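Local atomic coordinates of eukaryotic translation initiation factor 4 gamma 2 (Homo sapiens, PDB entry 4IUL), a protein that probably acts in translation initiation as an eIF4G-like factor whose MIF4G domain, built of HEAT repeats, interacts with the RNA helicase eIF4A. Residues V187-L199 with L229-L243. Residues are numbered along the deposited sequence; the frame is centred on the assembly and turned at random.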
loop_
_atom_site.group_PDB
_atom_site.type_symbol
_atom_site.label_atom_id
_atom_site.label_comp_id
_atom_site.label_asym_id
_atom_site.label_seq_id
_atom_site.Cartn_x
_atom_site.Cartn_y
_atom_site.Cartn_z
ATOM N N VAL A 187 22.764 4.658 -5.753
ATOM C CA VAL A 187 22.021 4.228 -6.934
ATOM C C VAL A 187 22.321 5.114 -8.146
ATOM O O VAL A 187 22.536 6.318 -8.010
ATOM C CB VAL A 187 20.494 4.249 -6.665
ATOM C CG1 VAL A 187 19.734 3.804 -7.904
ATOM C CG2 VAL A 187 20.166 3.340 -5.494
ATOM N N GLN A 188 22.340 4.505 -9.329
ATOM C CA GLN A 188 22.590 5.238 -10.565
ATOM C C GLN A 188 21.309 5.349 -11.381
ATOM O O GLN A 188 20.472 4.449 -11.358
ATOM C CB GLN A 188 23.679 4.546 -11.387
ATOM C CG GLN A 188 25.067 4.628 -10.771
ATOM C CD GLN A 188 26.136 4.046 -11.675
ATOM O OE1 GLN A 188 26.157 2.843 -11.939
ATOM N NE2 GLN A 188 27.031 4.901 -12.156
ATOM N N LEU A 189 21.170 6.463 -12.098
ATOM C CA LEU A 189 19.989 6.726 -12.918
ATOM C C LEU A 189 19.582 5.542 -13.792
ATOM O O LEU A 189 18.406 5.369 -14.112
ATOM C CB LEU A 189 20.229 7.966 -13.791
ATOM C CG LEU A 189 19.181 8.358 -14.842
ATOM C CD1 LEU A 189 17.806 8.460 -14.207
ATOM C CD2 LEU A 189 19.574 9.684 -15.480
ATOM N N LYS A 190 20.558 4.724 -14.171
ATOM C CA LYS A 190 20.296 3.560 -15.010
ATOM C C LYS A 190 19.625 2.416 -14.240
ATOM O O LYS A 190 19.101 1.480 -14.845
ATOM C CB LYS A 190 21.607 3.062 -15.633
ATOM C CG LYS A 190 22.665 2.654 -14.613
ATOM C CD LYS A 190 23.906 2.079 -15.278
ATOM C CE LYS A 190 24.894 1.576 -14.238
ATOM N NZ LYS A 190 26.080 0.898 -14.837
ATOM N N ASP A 191 19.633 2.497 -12.913
ATOM C CA ASP A 191 19.036 1.449 -12.091
ATOM C C ASP A 191 17.778 1.884 -11.345
ATOM O O ASP A 191 17.551 1.469 -10.208
ATOM C CB ASP A 191 20.062 0.932 -11.082
ATOM C CG ASP A 191 21.357 0.504 -11.738
ATOM O OD1 ASP A 191 21.302 -0.285 -12.706
ATOM O OD2 ASP A 191 22.432 0.953 -11.286
ATOM N N MET A 192 16.956 2.710 -11.987
ATOM C CA MET A 192 15.726 3.188 -11.364
ATOM C C MET A 192 14.500 2.827 -12.188
ATOM O O MET A 192 13.432 3.411 -12.019
ATOM C CB MET A 192 15.780 4.703 -11.177
ATOM C CG MET A 192 16.972 5.181 -10.376
ATOM S SD MET A 192 16.761 6.867 -9.793
ATOM C CE MET A 192 16.595 7.755 -11.343
ATOM N N GLY A 193 14.660 1.856 -13.077
ATOM C CA GLY A 193 13.559 1.436 -13.920
ATOM C C GLY A 193 12.310 1.004 -13.174
ATOM O O GLY A 193 11.246 1.598 -13.347
ATOM N N GLU A 194 12.426 -0.027 -12.343
ATOM C CA GLU A 194 11.267 -0.515 -11.606
ATOM C C GLU A 194 10.776 0.472 -10.548
ATOM O O GLU A 194 9.631 0.402 -10.108
ATOM C CB GLU A 194 11.566 -1.884 -10.985
ATOM C CG GLU A 194 12.785 -1.932 -10.099
ATOM C CD GLU A 194 13.210 -3.358 -9.806
ATOM O OE1 GLU A 194 13.604 -4.058 -10.765
ATOM O OE2 GLU A 194 13.144 -3.778 -8.629
ATOM N N ASP A 195 11.638 1.397 -10.147
ATOM C CA ASP A 195 11.242 2.405 -9.175
ATOM C C ASP A 195 10.343 3.419 -9.885
ATOM O O ASP A 195 9.286 3.802 -9.374
ATOM C CB ASP A 195 12.478 3.095 -8.596
ATOM C CG ASP A 195 12.833 2.585 -7.211
ATOM O OD1 ASP A 195 12.558 1.398 -6.917
ATOM O OD2 ASP A 195 13.394 3.367 -6.415
ATOM N N LEU A 196 10.763 3.835 -11.077
ATOM C CA LEU A 196 10.001 4.789 -11.867
ATOM C C LEU A 196 8.735 4.158 -12.436
ATOM O O LEU A 196 7.732 4.842 -12.635
ATOM C CB LEU A 196 10.867 5.351 -12.998
ATOM C CG LEU A 196 11.875 6.415 -12.556
ATOM C CD1 LEU A 196 12.782 6.810 -13.713
ATOM C CD2 LEU A 196 11.113 7.623 -12.049
ATOM N N GLU A 197 8.776 2.853 -12.692
ATOM C CA GLU A 197 7.614 2.162 -13.235
ATOM C C GLU A 197 6.519 2.088 -12.168
ATOM O O GLU A 197 5.331 2.176 -12.477
ATOM C CB GLU A 197 7.991 0.748 -13.690
ATOM C CG GLU A 197 6.954 0.096 -14.596
ATOM C CD GLU A 197 7.243 -1.373 -14.867
ATOM O OE1 GLU A 197 8.434 -1.735 -15.001
ATOM O OE2 GLU A 197 6.278 -2.163 -14.959
ATOM N N CYS A 198 6.931 1.913 -10.915
ATOM C CA CYS A 198 5.998 1.841 -9.796
ATOM C C CYS A 198 5.326 3.210 -9.644
ATOM O O CYS A 198 4.113 3.298 -9.471
ATOM C CB CYS A 198 6.758 1.477 -8.517
ATOM S SG CYS A 198 5.758 1.200 -7.027
ATOM N N LEU A 199 6.127 4.272 -9.726
ATOM C CA LEU A 199 5.626 5.639 -9.607
ATOM C C LEU A 199 4.499 5.910 -10.599
ATOM O O LEU A 199 3.474 6.485 -10.240
ATOM C CB LEU A 199 6.755 6.646 -9.830
ATOM C CG LEU A 199 6.318 8.107 -9.964
ATOM C CD1 LEU A 199 5.711 8.591 -8.656
ATOM C CD2 LEU A 199 7.510 8.959 -10.343
ATOM N N LEU A 229 13.338 13.555 -17.064
ATOM C CA LEU A 229 13.851 12.192 -16.944
ATOM C C LEU A 229 13.330 11.313 -18.077
ATOM O O LEU A 229 13.892 10.250 -18.356
ATOM C CB LEU A 229 13.437 11.558 -15.607
ATOM C CG LEU A 229 13.944 12.119 -14.274
ATOM C CD1 LEU A 229 13.346 11.307 -13.134
ATOM C CD2 LEU A 229 15.461 12.070 -14.216
ATOM N N MET A 230 12.252 11.747 -18.724
ATOM C CA MET A 230 11.674 10.968 -19.812
ATOM C C MET A 230 12.485 11.081 -21.092
ATOM O O MET A 230 12.179 10.424 -22.087
ATOM C CB MET A 230 10.228 11.392 -20.076
ATOM C CG MET A 230 10.037 12.865 -20.336
ATOM S SD MET A 230 8.323 13.225 -20.756
ATOM C CE MET A 230 8.497 13.717 -22.475
ATOM N N LEU A 231 13.517 11.916 -21.065
ATOM C CA LEU A 231 14.384 12.099 -22.222
ATOM C C LEU A 231 15.797 11.657 -21.871
ATOM O O LEU A 231 16.748 11.919 -22.613
ATOM C CB LEU A 231 14.389 13.562 -22.668
ATOM C CG LEU A 231 13.480 13.949 -23.841
ATOM C CD1 LEU A 231 12.057 13.469 -23.606
ATOM C CD2 LEU A 231 13.517 15.456 -24.014
ATOM N N SER A 232 15.924 10.983 -20.732
ATOM C CA SER A 232 17.210 10.488 -20.265
ATOM C C SER A 232 17.655 9.296 -21.103
ATOM O O SER A 232 16.858 8.409 -21.418
ATOM C CB SER A 232 17.113 10.071 -18.797
ATOM O OG SER A 232 18.351 9.564 -18.334
ATOM N N LYS A 233 18.932 9.279 -21.466
ATOM C CA LYS A 233 19.472 8.191 -22.270
ATOM C C LYS A 233 19.887 7.016 -21.387
ATOM O O LYS A 233 20.291 5.966 -21.881
ATOM C CB LYS A 233 20.674 8.685 -23.080
ATOM C CG LYS A 233 21.810 9.242 -22.237
ATOM C CD LYS A 233 23.013 9.595 -23.099
ATOM C CE LYS A 233 24.208 10.005 -22.252
ATOM N NZ LYS A 233 25.428 10.181 -23.089
ATOM N N GLU A 234 19.768 7.196 -20.076
ATOM C CA GLU A 234 20.137 6.156 -19.125
ATOM C C GLU A 234 18.983 5.193 -18.848
ATOM O O GLU A 234 19.195 4.093 -18.335
ATOM C CB GLU A 234 20.587 6.792 -17.810
ATOM C CG GLU A 234 21.569 7.945 -17.969
ATOM C CD GLU A 234 22.805 7.558 -18.755
ATOM O OE1 GLU A 234 23.497 6.598 -18.350
ATOM O OE2 GLU A 234 23.087 8.216 -19.779
ATOM N N LEU A 235 17.768 5.608 -19.192
ATOM C CA LEU A 235 16.585 4.787 -18.956
ATOM C C LEU A 235 16.107 4.046 -20.196
ATOM O O LEU A 235 16.152 4.576 -21.304
ATOM C CB LEU A 235 15.440 5.657 -18.436
ATOM C CG LEU A 235 15.694 6.492 -17.180
ATOM C CD1 LEU A 235 14.490 7.375 -16.917
ATOM C CD2 LEU A 235 15.965 5.580 -15.994
ATOM N N PRO A 236 15.634 2.801 -20.019
ATOM C CA PRO A 236 15.136 1.980 -21.126
ATOM C C PRO A 236 14.053 2.714 -21.914
ATOM O O PRO A 236 13.530 3.731 -21.459
ATOM C CB PRO A 236 14.595 0.745 -20.411
ATOM C CG PRO A 236 15.542 0.599 -19.273
ATOM C CD PRO A 236 15.673 2.020 -18.770
ATOM N N ALA A 237 13.715 2.196 -23.089
ATOM C CA ALA A 237 12.696 2.819 -23.924
ATOM C C ALA A 237 11.338 2.770 -23.238
ATOM O O ALA A 237 10.662 3.790 -23.118
ATOM C CB ALA A 237 12.626 2.122 -25.279
ATOM N N ARG A 238 10.947 1.581 -22.790
ATOM C CA ARG A 238 9.666 1.386 -22.117
ATOM C C ARG A 238 9.450 2.348 -20.956
ATOM O O ARG A 238 8.362 2.894 -20.796
ATOM C CB ARG A 238 9.544 -0.052 -21.600
ATOM C CG ARG A 238 8.317 -0.293 -20.714
ATOM C CD ARG A 238 8.107 -1.777 -20.392
ATOM N NE ARG A 238 8.531 -2.163 -19.045
ATOM C CZ ARG A 238 9.770 -2.045 -18.570
ATOM N NH1 ARG A 238 10.736 -1.541 -19.328
ATOM N NH2 ARG A 238 10.051 -2.447 -17.336
ATOM N N ILE A 239 10.487 2.547 -20.147
ATOM C CA ILE A 239 10.393 3.430 -18.990
ATOM C C ILE A 239 10.099 4.878 -19.369
ATOM O O ILE A 239 9.155 5.475 -18.852
ATOM C CB ILE A 239 11.686 3.380 -18.145
ATOM C CG1 ILE A 239 11.880 1.972 -17.574
ATOM C CG2 ILE A 239 11.623 4.409 -17.022
ATOM C CD1 ILE A 239 10.745 1.489 -16.680
ATOM N N ARG A 240 10.889 5.450 -20.271
ATOM C CA ARG A 240 10.648 6.832 -20.650
ATOM C C ARG A 240 9.370 7.018 -21.467
ATOM O O ARG A 240 8.878 8.134 -21.597
ATOM C CB ARG A 240 11.858 7.427 -21.382
ATOM C CG ARG A 240 12.182 6.858 -22.741
ATOM C CD ARG A 240 13.220 7.755 -23.407
ATOM N NE ARG A 240 13.512 7.373 -24.784
ATOM C CZ ARG A 240 14.292 6.353 -25.129
ATOM N NH1 ARG A 240 14.865 5.606 -24.195
ATOM N NH2 ARG A 240 14.501 6.087 -26.411
ATOM N N PHE A 241 8.821 5.936 -22.009
ATOM C CA PHE A 241 7.574 6.048 -22.760
ATOM C C PHE A 241 6.418 5.995 -21.763
ATOM O O PHE A 241 5.332 6.523 -22.015
ATOM C CB PHE A 241 7.427 4.914 -23.780
ATOM C CG PHE A 241 8.428 4.971 -24.910
ATOM C CD1 PHE A 241 8.820 6.196 -25.456
ATOM C CD2 PHE A 241 8.963 3.799 -25.444
ATOM C CE1 PHE A 241 9.727 6.251 -26.514
ATOM C CE2 PHE A 241 9.869 3.843 -26.502
ATOM C CZ PHE A 241 10.253 5.073 -27.038
ATOM N N LEU A 242 6.676 5.359 -20.624
ATOM C CA LEU A 242 5.680 5.219 -19.568
ATOM C C LEU A 242 5.558 6.549 -18.830
ATOM O O LEU A 242 4.481 6.914 -18.361
ATOM C CB LEU A 242 6.102 4.115 -18.594
ATOM C CG LEU A 242 4.993 3.245 -18.000
ATOM C CD1 LEU A 242 3.967 4.127 -17.305
ATOM C CD2 LEU A 242 4.332 2.437 -19.100
ATOM N N LEU A 243 6.668 7.272 -18.735
ATOM C CA LEU A 243 6.662 8.566 -18.068
ATOM C C LEU A 243 5.937 9.577 -18.947
ATOM O O LEU A 243 5.121 10.359 -18.462
ATOM C CB LEU A 243 8.095 9.038 -17.791
ATOM C CG LEU A 243 8.895 8.264 -16.737
ATOM C CD1 LEU A 243 10.367 8.662 -16.802
ATOM C CD2 LEU A 243 8.313 8.531 -15.352
#
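Leu189 meets the loop before helix 237-243 with both of its methyls. With CG anti to the backbone N, the side chain reaches over to that loop and forks there. CD2 lies against Ser232 and the aliphatic part of Glu234, 3.6 Å from Glu234 CG, while CD1 lies 3.9 Å from Leu235 CD2, the leucine chains crossing at about a right angle. Ser232 OG accepts from the backbone N of Glu234 (3.3 Å), an ST turn, in the part of the loop that faces Leu189. At Lys190 the backbones come nearest, and a CA-H...O contact runs from Lys190 CA to Glu234 O (3.5 Å); the extended lysine chain leads away.

At Gly193, just after the N-cap Met192, Ile239 meets the main chain: its CD1 lies 3.4 Å from Gly193 O. Here the axes of the short segments 193-199 and 237-243 approach to 9.7 Å, with 25° between their N-to-C directions. This near-parallel pair, joined through the intervening helix 216-227, fits the layered helical stacking of a HEAT-repeat MIF4G domain.

One turn on, Leu196 points toward segment 229-243; its CD1 is 3.7 Å from Leu235 CD1, and the same methyl also borders Leu243. Its CB rests near Ile239 CG2. Glu197, extended, places OE1 2.9 Å from Arg238 NH2 in a salt bridge whose hydrogen bond is weak, bent to 122°, with carboxylate and guanidinium planes 80° apart. Cys198 and Leu199 touch helix 170-181.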